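Local coordinates for thioesterase superfamily protein (Shewanella loihica, PDB 2PRX) that probably hydrolyses thioesters, as a dimeric member of the hot-dog-fold thioesterase superfamily, at residues A[55-58]-A[59-63]. Sequence-based numbering, arbitrary orientation.
Sequences GFVY and GGLIA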
loop_
_atom_site.group_PDB
_atom_site.type_symbol
_atom_site.label_atom_id
_atom_site.label_comp_id
_atom_site.label_asym_id
_atom_site.label_seq_id
_atom_site.Cartn_x
_atom_site.Cartn_y
_atom_site.Cartn_z
ATOM N N GLY A 55 -12.230 -6.794 13.608
ATOM C CA GLY A 55 -13.390 -6.027 13.207
ATOM C C GLY A 55 -13.137 -5.109 12.024
ATOM O O GLY A 55 -14.109 -4.562 11.495
ATOM N N PHE A 56 -11.873 -4.940 11.665
ATOM C CA PHE A 56 -11.457 -4.024 10.618
ATOM C C PHE A 56 -10.446 -4.672 9.666
ATOM O O PHE A 56 -9.837 -5.693 9.982
ATOM C CB PHE A 56 -10.847 -2.745 11.189
ATOM C CG PHE A 56 -11.748 -1.987 12.150
ATOM C CD1 PHE A 56 -12.783 -1.187 11.709
ATOM C CD2 PHE A 56 -11.524 -2.112 13.514
ATOM C CE1 PHE A 56 -13.592 -0.518 12.607
ATOM C CE2 PHE A 56 -12.320 -1.433 14.414
ATOM C CZ PHE A 56 -13.356 -0.631 13.969
ATOM N N VAL A 57 -10.305 -4.037 8.523
ATOM C CA VAL A 57 -9.560 -4.481 7.377
ATOM C C VAL A 57 -8.153 -3.907 7.297
ATOM O O VAL A 57 -7.923 -2.714 7.449
ATOM C CB VAL A 57 -10.241 -4.077 6.047
ATOM C CG1 VAL A 57 -9.284 -4.338 4.885
ATOM C CG2 VAL A 57 -11.565 -4.795 5.874
ATOM N N TYR A 58 -7.223 -4.818 7.010
ATOM C CA TYR A 58 -5.818 -4.472 6.871
ATOM C C TYR A 58 -5.587 -3.327 5.905
ATOM O O TYR A 58 -6.032 -3.313 4.763
ATOM C CB TYR A 58 -5.080 -5.743 6.423
ATOM C CG TYR A 58 -3.597 -5.521 6.273
ATOM C CD1 TYR A 58 -2.916 -4.755 7.206
ATOM C CD2 TYR A 58 -2.922 -6.071 5.202
ATOM C CE1 TYR A 58 -1.556 -4.542 7.072
ATOM C CE2 TYR A 58 -1.568 -5.866 5.067
ATOM C CZ TYR A 58 -0.901 -5.105 6.000
ATOM O OH TYR A 58 0.452 -4.913 5.850
ATOM N N GLY A 59 -4.842 -2.320 6.336
ATOM C CA GLY A 59 -4.412 -1.215 5.519
ATOM C C GLY A 59 -3.605 -1.578 4.295
ATOM O O GLY A 59 -3.816 -0.932 3.254
ATOM N N GLY A 60 -2.710 -2.565 4.341
ATOM C CA GLY A 60 -1.944 -3.025 3.197
ATOM C C GLY A 60 -2.843 -3.503 2.030
ATOM O O GLY A 60 -2.532 -3.198 0.905
ATOM N N LEU A 61 -3.839 -4.286 2.424
ATOM C CA LEU A 61 -4.846 -4.758 1.479
ATOM C C LEU A 61 -5.545 -3.572 0.838
ATOM O O LEU A 61 -5.678 -3.499 -0.382
ATOM C CB LEU A 61 -5.873 -5.679 2.167
ATOM C CG LEU A 61 -6.958 -6.171 1.196
ATOM C CD1 LEU A 61 -6.364 -6.944 0.027
ATOM C CD2 LEU A 61 -7.960 -7.029 1.941
ATOM N N ILE A 62 -5.990 -2.623 1.642
ATOM C CA ILE A 62 -6.630 -1.397 1.125
ATOM C C ILE A 62 -5.685 -0.675 0.199
ATOM O O ILE A 62 -5.999 -0.356 -0.950
ATOM C CB ILE A 62 -7.104 -0.553 2.330
ATOM C CG1 ILE A 62 -8.138 -1.313 3.143
ATOM C CG2 ILE A 62 -7.602 0.815 1.913
ATOM C CD1 ILE A 62 -8.948 -0.538 4.150
ATOM N N ALA A 63 -4.449 -0.409 0.604
ATOM C CA ALA A 63 -3.507 0.227 -0.304
ATOM C C ALA A 63 -3.265 -0.610 -1.557
ATOM O O ALA A 63 -2.999 -0.006 -2.610
ATOM C CB ALA A 63 -2.169 0.491 0.381
#
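Ile-62 N donates a backbone hydrogen bond to Tyr-58 O, 3.2 Å, closing the first turn of helix 59-78 as the loop, extended from Phe-56 to Tyr-58, runs into it. This is the start of the long helix of the hot-dog fold, the one the antiparallel sheet wraps around, with Tyr-58 at the N-cap position. Tyrosine has no acceptor close to its backbone that could cap the first helical N-H groups, as Ser, Thr, Asp or Asn do; its ring lies over the opening turn instead. With CG anti to the backbone N (chi1 -179°), the ring swings forward along the chain until Gly-60 N sits 3.3 Å above the plane, over its centre. Gly-60 CA follows in a CH-pi contact, 3.7 Å from the Tyr-58 ring centroid. Glycine suits position 60 because the direction a side chain would take is occupied by Tyr-58 CE2, and the bare CA can come close over the ring face. Gly-59 N also approaches the ring, 3.2 Å from Tyr-58 CD1. The ring also meets that of Tyr-19 of the second subunit, their planes nearly parallel, while its OH makes a weak hydrogen bond to Ser-64 O of that subunit, so this helix start belongs to the dimer interface. Away from the ring, Val-57 meets the turn with one branch: CG1 reaches Leu-61 CD2 at 4.2 Å. Branched aliphatic residues fit this buried junction between loop and helix, and Ile-62 also packs on Thr-108 of a neighbouring loop. Ile-62 CG1 lies beside its backbone N, which brings this methylene within 3.3 Å of Tyr-58 O and 3.7 Å of Val-57 CG1.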